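Local coordinates for protein methyl transferase from Methanosarcina acetivorans (Methanosarcina acetivorans, PDB 6MRO) that binds S-adenosyl-L-homocysteine and calcium ions and probably acts as an S-adenosylmethionine-dependent methyltransferase, at residues A[1-7]-A[61-66]; A[9-13]-A[177-181]; A[128-134]-A[190-194]. The protein carries 1 engineered substitution. Residue numbers count along the deposited sequence, not the author numbering.

Contact 1: residues A[1-7]-A[61-66]. Engineered in segment 61-66: R65 (natural residue Asp). With SAH (S-adenosyl-L-homocysteine), chain B.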
loop_
_atom_site.group_PDB
_atom_site.type_symbol
_atom_site.label_atom_id
_atom_site.label_comp_id
_atom_site.label_asym_id
_atom_site.label_seq_id
_atom_site.Cartn_x
_atom_site.Cartn_y
_atom_site.Cartn_z
ATOM N N MET A 1 -1.379 -20.884 2.876
ATOM C CA MET A 1 -2.675 -20.274 2.834
ATOM C C MET A 1 -2.912 -19.563 1.538
ATOM O O MET A 1 -2.019 -19.460 0.754
ATOM C CB MET A 1 -2.857 -19.323 3.979
ATOM C CG MET A 1 -1.696 -18.392 4.100
ATOM S SD MET A 1 -1.830 -16.637 3.676
ATOM C CE MET A 1 -0.088 -16.393 3.836
ATOM N N PHE A 2 -3.924 -18.730 1.580
ATOM C CA PHE A 2 -4.389 -18.071 0.361
ATOM C C PHE A 2 -3.320 -17.219 -0.322
ATOM O O PHE A 2 -3.109 -17.313 -1.538
ATOM C CB PHE A 2 -5.614 -17.211 0.699
ATOM C CG PHE A 2 -6.174 -16.468 -0.477
ATOM C CD1 PHE A 2 -5.717 -15.199 -0.796
ATOM C CD2 PHE A 2 -7.145 -17.050 -1.278
ATOM C CE1 PHE A 2 -6.227 -14.513 -1.887
ATOM C CE2 PHE A 2 -7.662 -16.370 -2.367
ATOM C CZ PHE A 2 -7.202 -15.106 -2.679
ATOM N N TRP A 3 -2.635 -16.377 0.443
ATOM C CA TRP A 3 -1.667 -15.490 -0.172
ATOM C C TRP A 3 -0.376 -16.193 -0.571
ATOM O O TRP A 3 0.283 -15.741 -1.510
ATOM C CB TRP A 3 -1.413 -14.313 0.761
ATOM C CG TRP A 3 -2.649 -13.460 0.843
ATOM C CD1 TRP A 3 -3.540 -13.384 1.883
ATOM C CD2 TRP A 3 -3.165 -12.605 -0.190
ATOM N NE1 TRP A 3 -4.556 -12.505 1.572
ATOM C CE2 TRP A 3 -4.348 -12.014 0.306
ATOM C CE3 TRP A 3 -2.733 -12.274 -1.479
ATOM C CZ2 TRP A 3 -5.110 -11.116 -0.449
ATOM C CZ3 TRP A 3 -3.477 -11.369 -2.213
ATOM C CH2 TRP A 3 -4.660 -10.804 -1.698
ATOM N N ASP A 4 -0.013 -17.305 0.076
ATOM C CA ASP A 4 1.083 -18.093 -0.472
ATOM C C ASP A 4 0.724 -18.651 -1.843
ATOM O O ASP A 4 1.592 -18.773 -2.717
ATOM C CB ASP A 4 1.474 -19.217 0.479
ATOM C CG ASP A 4 1.704 -18.723 1.889
ATOM O OD1 ASP A 4 2.546 -17.821 2.065
ATOM O OD2 ASP A 4 1.095 -19.289 2.824
ATOM N N GLU A 5 -0.550 -18.992 -2.055
ATOM C CA GLU A 5 -0.946 -19.587 -3.328
ATOM C C GLU A 5 -0.753 -18.610 -4.484
ATOM O O GLU A 5 -0.268 -18.989 -5.559
ATOM C CB GLU A 5 -2.403 -20.058 -3.275
ATOM C CG GLU A 5 -2.634 -21.315 -2.462
ATOM C CD GLU A 5 -1.749 -22.459 -2.905
ATOM O OE1 GLU A 5 -1.700 -22.733 -4.119
ATOM O OE2 GLU A 5 -1.114 -23.092 -2.036
ATOM N N VAL A 6 -1.131 -17.345 -4.290
ATOM C CA VAL A 6 -1.069 -16.414 -5.404
ATOM C C VAL A 6 0.365 -16.072 -5.777
ATOM O O VAL A 6 0.627 -15.712 -6.928
ATOM C CB VAL A 6 -1.891 -15.137 -5.107
ATOM C CG1 VAL A 6 -3.321 -15.506 -4.658
ATOM C CG2 VAL A 6 -1.203 -14.276 -4.098
ATOM N N TYR A 7 1.321 -16.232 -4.867
ATOM C CA TYR A 7 2.706 -15.940 -5.210
ATOM C C TYR A 7 3.451 -17.153 -5.754
ATOM O O TYR A 7 4.671 -17.085 -5.943
ATOM C CB TYR A 7 3.430 -15.326 -4.005
ATOM C CG TYR A 7 3.068 -13.855 -3.879
ATOM C CD1 TYR A 7 2.163 -13.422 -2.927
ATOM C CD2 TYR A 7 3.582 -12.916 -4.765
ATOM C CE1 TYR A 7 1.802 -12.077 -2.818
ATOM C CE2 TYR A 7 3.225 -11.554 -4.679
ATOM C CZ TYR A 7 2.336 -11.147 -3.701
ATOM O OH TYR A 7 1.997 -9.809 -3.618
ATOM N N ASP A 61 4.116 -8.185 4.814
ATOM C CA ASP A 61 3.212 -8.927 3.944
ATOM C C ASP A 61 2.972 -10.295 4.560
ATOM O O ASP A 61 3.845 -10.843 5.235
ATOM C CB ASP A 61 3.786 -9.065 2.528
ATOM C CG ASP A 61 2.719 -9.401 1.486
ATOM O OD1 ASP A 61 2.227 -10.552 1.465
ATOM O OD2 ASP A 61 2.378 -8.511 0.673
ATOM N N LEU A 62 1.780 -10.839 4.304
ATOM C CA LEU A 62 1.419 -12.163 4.813
ATOM C C LEU A 62 2.200 -13.284 4.131
ATOM O O LEU A 62 2.448 -14.327 4.742
ATOM C CB LEU A 62 -0.079 -12.397 4.620
ATOM C CG LEU A 62 -1.049 -11.876 5.673
ATOM C CD1 LEU A 62 -2.479 -12.151 5.199
ATOM C CD2 LEU A 62 -0.777 -12.551 7.018
ATOM N N ALA A 63 2.603 -13.092 2.884
ATOM C CA ALA A 63 3.145 -14.175 2.066
ATOM C C ALA A 63 4.650 -14.271 2.264
ATOM O O ALA A 63 5.383 -13.359 1.880
ATOM C CB ALA A 63 2.813 -13.925 0.598
ATOM N N LYS A 64 5.125 -15.392 2.828
ATOM C CA LYS A 64 6.563 -15.542 3.004
ATOM C C LYS A 64 7.289 -15.539 1.668
ATOM O O LYS A 64 8.411 -15.030 1.571
ATOM C CB LYS A 64 6.896 -16.820 3.775
ATOM C CG LYS A 64 6.096 -17.025 5.041
ATOM C CD LYS A 64 6.489 -18.334 5.733
ATOM C CE LYS A 64 6.401 -19.505 4.767
ATOM N NZ LYS A 64 5.009 -19.738 4.267
ATOM N N ARG A 65 6.675 -16.114 0.628
ATOM C CA ARG A 65 7.311 -16.122 -0.686
ATOM C C ARG A 65 7.546 -14.705 -1.195
ATOM O O ARG A 65 8.623 -14.394 -1.723
ATOM C CB ARG A 65 6.461 -16.925 -1.672
ATOM C CG ARG A 65 6.828 -16.740 -3.142
ATOM C CD ARG A 65 8.169 -17.348 -3.451
ATOM N NE ARG A 65 8.451 -17.375 -4.884
ATOM C CZ ARG A 65 8.132 -18.382 -5.694
ATOM N NH1 ARG A 65 7.498 -19.446 -5.215
ATOM N NH2 ARG A 65 8.438 -18.324 -6.984
ATOM N N ALA A 66 6.552 -13.826 -1.048
ATOM C CA ALA A 66 6.738 -12.449 -1.489
ATOM C C ALA A 66 7.835 -11.765 -0.679
ATOM O O ALA A 66 8.721 -11.105 -1.241
ATOM C CB ALA A 66 5.416 -11.688 -1.383
HETATM N N SAH B . 1.846 -3.872 -2.688
HETATM C CA SAH B . 2.270 -4.968 -3.579
HETATM C CB SAH B . 1.322 -6.154 -3.456
HETATM C CG SAH B . -0.151 -5.784 -3.633
HETATM S SD SAH B . -1.257 -7.213 -3.679
HETATM C C SAH B . 2.345 -4.523 -5.031
HETATM O O SAH B . 1.934 -3.404 -5.372
HETATM O OXT SAH B . 2.811 -5.293 -5.884
HETATM C "C5'" SAH B . -1.804 -7.134 -1.946
HETATM C "C4'" SAH B . -0.782 -7.718 -0.969
HETATM O "O4'" SAH B . -1.301 -7.623 0.352
HETATM C "C3'" SAH B . -0.415 -9.182 -1.205
HETATM O "O3'" SAH B . 0.997 -9.259 -1.321
HETATM C "C2'" SAH B . -0.959 -9.895 0.026
HETATM O "O2'" SAH B . -0.200 -11.019 0.447
HETATM C "C1'" SAH B . -0.949 -8.789 1.067
HETATM N N9 SAH B . -1.908 -8.940 2.167
HETATM C C8 SAH B . -3.247 -9.261 2.095
HETATM N N7 SAH B . -3.753 -9.237 3.341
HETATM C C5 SAH B . -2.764 -8.886 4.198
HETATM C C6 SAH B . -2.721 -8.716 5.579
HETATM N N6 SAH B . -3.805 -8.903 6.320
HETATM N N1 SAH B . -1.539 -8.353 6.171
HETATM C C2 SAH B . -0.403 -8.152 5.410
HETATM N N3 SAH B . -0.436 -8.333 4.045
HETATM C C4 SAH B . -1.609 -8.681 3.461
#

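Contact 2: residues A[9-13]-A[177-181]. With SAH (S-adenosyl-L-homocysteine), chain B.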
loop_
_atom_site.group_PDB
_atom_site.type_symbol
_atom_site.label_atom_id
_atom_site.label_comp_id
_atom_site.label_asym_id
_atom_site.label_seq_id
_atom_site.Cartn_x
_atom_site.Cartn_y
_atom_site.Cartn_z
ATOM N N GLY A 9 4.021 -18.034 -8.686
ATOM C CA GLY A 9 3.941 -17.446 -10.007
ATOM C C GLY A 9 3.949 -15.935 -9.893
ATOM O O GLY A 9 4.476 -15.394 -8.920
ATOM N N THR A 10 3.351 -15.246 -10.863
ATOM C CA THR A 10 3.421 -13.790 -10.957
ATOM C C THR A 10 2.003 -13.250 -11.087
ATOM O O THR A 10 1.446 -13.222 -12.199
ATOM C CB THR A 10 4.269 -13.362 -12.148
ATOM O OG1 THR A 10 5.548 -14.008 -12.087
ATOM C CG2 THR A 10 4.464 -11.862 -12.154
ATOM N N PRO A 11 1.400 -12.805 -9.990
ATOM C CA PRO A 11 0.010 -12.328 -10.030
ATOM C C PRO A 11 -0.083 -10.987 -10.736
ATOM O O PRO A 11 0.937 -10.315 -10.940
ATOM C CB PRO A 11 -0.354 -12.198 -8.541
ATOM C CG PRO A 11 0.967 -11.891 -7.885
ATOM C CD PRO A 11 1.973 -12.732 -8.636
ATOM N N PRO A 12 -1.291 -10.559 -11.108
ATOM C CA PRO A 12 -1.418 -9.416 -12.033
ATOM C C PRO A 12 -0.859 -8.102 -11.525
ATOM O O PRO A 12 -0.458 -7.268 -12.349
ATOM C CB PRO A 12 -2.936 -9.331 -12.246
ATOM C CG PRO A 12 -3.354 -10.749 -12.183
ATOM C CD PRO A 12 -2.563 -11.297 -11.013
ATOM N N TRP A 13 -0.819 -7.879 -10.205
ATOM C CA TRP A 13 -0.257 -6.643 -9.660
ATOM C C TRP A 13 1.264 -6.680 -9.561
ATOM O O TRP A 13 1.882 -5.649 -9.243
ATOM C CB TRP A 13 -0.843 -6.366 -8.262
ATOM C CG TRP A 13 -0.547 -7.498 -7.315
ATOM C CD1 TRP A 13 0.594 -7.679 -6.574
ATOM C CD2 TRP A 13 -1.392 -8.618 -7.033
ATOM N NE1 TRP A 13 0.506 -8.854 -5.856
ATOM C CE2 TRP A 13 -0.704 -9.445 -6.114
ATOM C CE3 TRP A 13 -2.672 -9.003 -7.464
ATOM C CZ2 TRP A 13 -1.251 -10.629 -5.617
ATOM C CZ3 TRP A 13 -3.211 -10.189 -6.969
ATOM C CH2 TRP A 13 -2.503 -10.978 -6.050
ATOM N N ASP A 177 -0.635 0.341 -12.841
ATOM C CA ASP A 177 0.003 -0.537 -13.816
ATOM C C ASP A 177 -0.301 -1.980 -13.460
ATOM O O ASP A 177 -0.269 -2.369 -12.288
ATOM C CB ASP A 177 1.518 -0.322 -13.868
ATOM C CG ASP A 177 1.916 0.867 -14.716
ATOM O OD1 ASP A 177 1.020 1.487 -15.337
ATOM O OD2 ASP A 177 3.125 1.184 -14.756
ATOM N N SER A 178 -0.586 -2.781 -14.479
ATOM C CA SER A 178 -0.999 -4.156 -14.262
ATOM C C SER A 178 -0.374 -5.050 -15.319
ATOM O O SER A 178 -0.040 -4.617 -16.432
ATOM C CB SER A 178 -2.531 -4.281 -14.295
ATOM O OG SER A 178 -2.974 -5.634 -14.283
ATOM N N LEU A 179 -0.251 -6.327 -14.972
ATOM C CA LEU A 179 0.196 -7.296 -15.959
ATOM C C LEU A 179 -0.922 -7.767 -16.876
ATOM O O LEU A 179 -0.627 -8.406 -17.889
ATOM C CB LEU A 179 0.832 -8.496 -15.264
ATOM C CG LEU A 179 2.143 -8.182 -14.550
ATOM C CD1 LEU A 179 2.697 -9.451 -13.940
ATOM C CD2 LEU A 179 3.134 -7.590 -15.562
ATOM N N LEU A 180 -2.179 -7.484 -16.554
ATOM C CA LEU A 180 -3.277 -7.929 -17.399
ATOM C C LEU A 180 -3.504 -6.939 -18.542
ATOM O O LEU A 180 -3.093 -5.778 -18.477
ATOM C CB LEU A 180 -4.540 -8.125 -16.566
ATOM C CG LEU A 180 -4.426 -9.313 -15.597
ATOM C CD1 LEU A 180 -5.657 -9.428 -14.713
ATOM C CD2 LEU A 180 -4.187 -10.631 -16.339
ATOM N N ASN A 181 -4.185 -7.417 -19.587
ATOM C CA ASN A 181 -4.112 -6.791 -20.909
ATOM C C ASN A 181 -4.368 -5.290 -20.911
ATOM O O ASN A 181 -3.557 -4.555 -21.499
ATOM C CB ASN A 181 -5.065 -7.489 -21.889
ATOM C CG ASN A 181 -4.821 -7.059 -23.320
ATOM O OD1 ASN A 181 -3.825 -6.393 -23.610
ATOM N ND2 ASN A 181 -5.729 -7.427 -24.221
HETATM N N SAH B . 1.846 -3.872 -2.688
HETATM C CA SAH B . 2.270 -4.968 -3.579
HETATM C CB SAH B . 1.322 -6.154 -3.456
HETATM C CG SAH B . -0.151 -5.784 -3.633
HETATM S SD SAH B . -1.257 -7.213 -3.679
HETATM C C SAH B . 2.345 -4.523 -5.031
HETATM O O SAH B . 1.934 -3.404 -5.372
HETATM O OXT SAH B . 2.811 -5.293 -5.884
HETATM C "C5'" SAH B . -1.804 -7.134 -1.946
HETATM C "C4'" SAH B . -0.782 -7.718 -0.969
HETATM O "O4'" SAH B . -1.301 -7.623 0.352
HETATM C "C3'" SAH B . -0.415 -9.182 -1.205
HETATM O "O3'" SAH B . 0.997 -9.259 -1.321
HETATM C "C2'" SAH B . -0.959 -9.895 0.026
HETATM O "O2'" SAH B . -0.200 -11.019 0.447
HETATM C "C1'" SAH B . -0.949 -8.789 1.067
HETATM N N9 SAH B . -1.908 -8.940 2.167
HETATM C C8 SAH B . -3.247 -9.261 2.095
HETATM N N7 SAH B . -3.753 -9.237 3.341
HETATM C C5 SAH B . -2.764 -8.886 4.198
HETATM C C6 SAH B . -2.721 -8.716 5.579
HETATM N N6 SAH B . -3.805 -8.903 6.320
HETATM N N1 SAH B . -1.539 -8.353 6.171
HETATM C C2 SAH B . -0.403 -8.152 5.410
HETATM N N3 SAH B . -0.436 -8.333 4.045
HETATM C C4 SAH B . -1.609 -8.681 3.461
#

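Contact 3: residues A[128-134]-A[190-194]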
loop_
_atom_site.group_PDB
_atom_site.type_symbol
_atom_site.label_atom_id
_atom_site.label_comp_id
_atom_site.label_asym_id
_atom_site.label_seq_id
_atom_site.Cartn_x
_atom_site.Cartn_y
_atom_site.Cartn_z
ATOM N N LEU A 128 0.983 5.230 12.582
ATOM C CA LEU A 128 1.425 6.477 11.973
ATOM C C LEU A 128 1.797 7.509 13.034
ATOM O O LEU A 128 1.162 7.591 14.087
ATOM C CB LEU A 128 0.318 7.042 11.082
ATOM C CG LEU A 128 0.435 6.625 9.623
ATOM C CD1 LEU A 128 -0.894 6.904 8.911
ATOM C CD2 LEU A 128 1.593 7.356 8.935
ATOM N N LYS A 129 2.832 8.295 12.750
ATOM C CA LYS A 129 3.177 9.417 13.607
ATOM C C LYS A 129 2.126 10.510 13.507
ATOM O O LYS A 129 1.372 10.606 12.537
ATOM C CB LYS A 129 4.525 10.016 13.213
ATOM C CG LYS A 129 5.737 9.287 13.746
ATOM C CD LYS A 129 7.005 10.061 13.409
ATOM C CE LYS A 129 8.251 9.230 13.668
ATOM N NZ LYS A 129 9.499 9.949 13.272
ATOM N N GLU A 130 2.219 11.426 14.443
ATOM C CA GLU A 130 1.414 12.597 14.467
ATOM C C GLU A 130 1.884 13.372 13.266
ATOM O O GLU A 130 3.034 13.569 13.108
ATOM C CB GLU A 130 1.769 13.319 15.758
ATOM C CG GLU A 130 3.250 13.200 16.094
ATOM C CD GLU A 130 3.585 12.219 17.217
ATOM O OE1 GLU A 130 3.485 11.026 17.054
ATOM O OE2 GLU A 130 3.983 12.668 18.313
ATOM N N GLY A 131 0.997 13.834 12.412
ATOM C CA GLY A 131 1.425 14.487 11.192
ATOM C C GLY A 131 1.789 13.525 10.086
ATOM O O GLY A 131 2.236 13.966 9.016
ATOM N N GLY A 132 1.596 12.227 10.309
ATOM C CA GLY A 132 2.036 11.227 9.351
ATOM C C GLY A 132 1.098 11.119 8.161
ATOM O O GLY A 132 -0.101 11.397 8.256
ATOM N N LYS A 133 1.673 10.712 7.029
ATOM C CA LYS A 133 0.942 10.561 5.808
ATOM C C LYS A 133 0.605 9.112 5.444
ATOM O O LYS A 133 1.385 8.256 5.617
ATOM C CB LYS A 133 1.774 11.089 4.661
ATOM C CG LYS A 133 2.275 12.498 4.764
ATOM C CD LYS A 133 1.193 13.397 4.216
ATOM C CE LYS A 133 1.612 14.840 4.113
ATOM N NZ LYS A 133 0.472 15.558 3.465
ATOM N N TYR A 134 -0.601 8.927 4.933
ATOM C CA TYR A 134 -1.079 7.665 4.386
ATOM C C TYR A 134 -1.385 7.888 2.913
ATOM O O TYR A 134 -2.186 8.774 2.571
ATOM C CB TYR A 134 -2.327 7.189 5.132
ATOM C CG TYR A 134 -2.999 5.930 4.596
ATOM C CD1 TYR A 134 -4.335 5.946 4.219
ATOM C CD2 TYR A 134 -2.301 4.723 4.507
ATOM C CE1 TYR A 134 -4.954 4.813 3.755
ATOM C CE2 TYR A 134 -2.918 3.561 4.040
ATOM C CZ TYR A 134 -4.249 3.626 3.668
ATOM O OH TYR A 134 -4.882 2.505 3.223
ATOM N N LEU A 190 -5.332 8.168 -2.790
ATOM C CA LEU A 190 -5.705 8.912 -1.603
ATOM C C LEU A 190 -4.452 9.427 -0.911
ATOM O O LEU A 190 -3.507 8.663 -0.662
ATOM C CB LEU A 190 -6.512 8.024 -0.655
ATOM C CG LEU A 190 -6.572 8.470 0.808
ATOM C CD1 LEU A 190 -7.468 9.705 0.945
ATOM C CD2 LEU A 190 -7.100 7.310 1.649
ATOM N N SER A 191 -4.453 10.715 -0.591
ATOM C CA SER A 191 -3.488 11.307 0.322
ATOM C C SER A 191 -4.240 11.690 1.586
ATOM O O SER A 191 -5.204 12.467 1.528
ATOM C CB SER A 191 -2.806 12.525 -0.296
ATOM O OG SER A 191 -2.009 13.208 0.665
ATOM N N ALA A 192 -3.826 11.125 2.716
ATOM C CA ALA A 192 -4.491 11.395 3.978
ATOM C C ALA A 192 -3.438 11.637 5.050
ATOM O O ALA A 192 -2.275 11.254 4.895
ATOM C CB ALA A 192 -5.422 10.239 4.358
ATOM N N THR A 193 -3.846 12.300 6.134
ATOM C CA THR A 193 -2.943 12.578 7.252
ATOM C C THR A 193 -3.595 12.190 8.571
ATOM O O THR A 193 -4.813 12.275 8.734
ATOM C CB THR A 193 -2.515 14.059 7.309
ATOM O OG1 THR A 193 -3.588 14.859 7.821
ATOM C CG2 THR A 193 -2.103 14.561 5.929
ATOM N N LYS A 194 -2.768 11.773 9.523
ATOM C CA LYS A 194 -3.273 11.317 10.813
ATOM C C LYS A 194 -3.937 12.442 11.603
ATOM O O LYS A 194 -3.322 13.460 11.888
ATOM C CB LYS A 194 -2.141 10.697 11.637
ATOM C CG LYS A 194 -2.534 10.348 13.057
ATOM C CD LYS A 194 -1.539 9.375 13.694
ATOM C CE LYS A 194 -2.023 8.940 15.061
ATOM N NZ LYS A 194 -1.210 7.832 15.634
ATOM O OXT LYS A 194 -5.108 12.353 11.978
#

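Contact 1: residues A[1-7]-A[61-66]
Most of the close side-chain contacts here are apolar, made where the short helix 2-6 lies against the turn that leads from strand 56-61 into helix 64-76. A63 CB, at the N-cap position, meets Y7 CD1 at 3.6 Å and, more loosely, W3 CB at 4.2 Å. A66 makes a CH-pi contact with the Y7 ring: its CB is 3.7 Å from the centroid and 4° off the normal. W3 CD1 also meets L62 CD1 at 3.7 Å, and CG of R65, an engineered residue whose charged end pairs with D69, lies 3.8 Å from Y7 CB.

The polar link across is a long salt bridge, D4 OD1 to K64 NZ at 3.8 Å; the segments share no direct hydrogen bond. Inside their own segments, D4 OD2 accepts from M1 N at 2.9 Å and D61 OD1 from A63 N at 2.9 Å, closing an Asx turn.

The bound ligand supplies the strongest shared chemistry. D61 OD1 accepts from SAH O2' (2.7 Å) and D61 OD2 from SAH O3' (2.5 Å), the bidentate ribose grip of an acidic residue at the end of the second strand in Rossmann-like methyltransferases. Y7 OH donates to SAH O3' at 2.6 Å, and SAH C2' lies over a face of W3, 3.3 Å from CE3. Segment 1-7 therefore helps to build the cofactor pocket, through W3 of the helix and Y7 just after it, held to 61-66 mainly by apolar contact.

Contact 2: residues A[9-13]-A[177-181]
Two segments without regular helix or strand, 164 residues apart at their closest ends, are joined by a single backbone hydrogen bond. L179 N donates to P12 O over 2.8 Å with an N-H...acceptor angle of 167°, so the link is short and nearly straight; here the CA atoms of P12 and L179 come within 4.7 Å. Proline has no amide hydrogen to give, and P12 takes part through its carbonyl.

Apolar groups flank this bond. L179 CD1 lies 3.5 Å from T10 CG2, while P12 CG packs on L180 CD1 at 3.7 Å. The two leucines thus touch different parts of the same proline-rich bend. S178 OG accepts from L180 N at 3.0 Å and 168°, an ST turn that bends the chain just where L179 N meets P12. Only 245 Å² is buried in all, consistent with a contact at the surface.

W13 directs its CA-to-CB bond away from 177-181 and serves the ligand instead: SAH SD lies over a face of its ring, 3.2 Å from NE1, and NE1 is hydrogen-bonded to Y7. Beside the bridge, the D177 carboxylate is hydrogen-bonded to H17 and its backbone N to the Q19 side chain. The contact joins the N-terminal segment, which contributes to the cofactor pocket, to the connection between strands 167-177 and 184-193, the antiparallel hairpin at the end of the seven-stranded sheet of a Rossmann-like methyltransferase.

Contact 3: residues A[128-134]-A[190-194]
This is an antiparallel strand pairing inside the main sheet, joining the start of strand 132-139 to the C-terminal end of strand 184-193. The axes of 132-134 and 190-193 approach to 4.6 Å at 153°. Y134 and A192 form a hydrogen-bonded pair, with Y134 N to A192 O and A192 N to Y134 O both 2.9 Å. K133 and T193 are the adjoining non-hydrogen-bonded pair, their CA atoms 4.6 Å apart, and K194 N donates to G132 O at 3.0 Å. CA-H...O contacts add to these, as from T193 CA to G132 O (3.2 Å).

Strand 184-193 is the antiparallel member inserted between 132-139 and 167-177, giving the strand order 3-2-1-4-5-7-6 of the class I methyltransferase fold. On the face carrying Y134 and A192, Y134 CE1 meets L190 CD2 at 3.9 Å, and helix 114-127 covers the tyrosine, whose hydroxyl bonds to D105.

Before the strand, K129 to G132 form a type II turn closed by G132 N to K129 O (2.8 Å), with G131 at positive phi (82°). K194 NZ reaches back to L128 O at 2.8 Å and forms a salt bridge with D98.

In the fold
Contacts 1 and 2 adjoin each other around SAH, and their segments alternate along the chain. Y7 OH and W13 NE1, 2.9 Å apart, probably share a hydrogen bond, and W3 CZ3 packs on W13 CH2 at 4.0 Å. Contact 3 lies on the other side of the chain's centre, its centre about 27 and 29 Å from those of contacts 1 and 2. It shares no segment with them, although 177-181 leads toward strand 184-193, whose far end enters contact 3. Contact 2 is at the surface; contacts 1 and 3 are partly buried. Chemistry follows place: aromatic and apolar packing at the pocket, one backbone bond between loops, and regular pairing within the sheet.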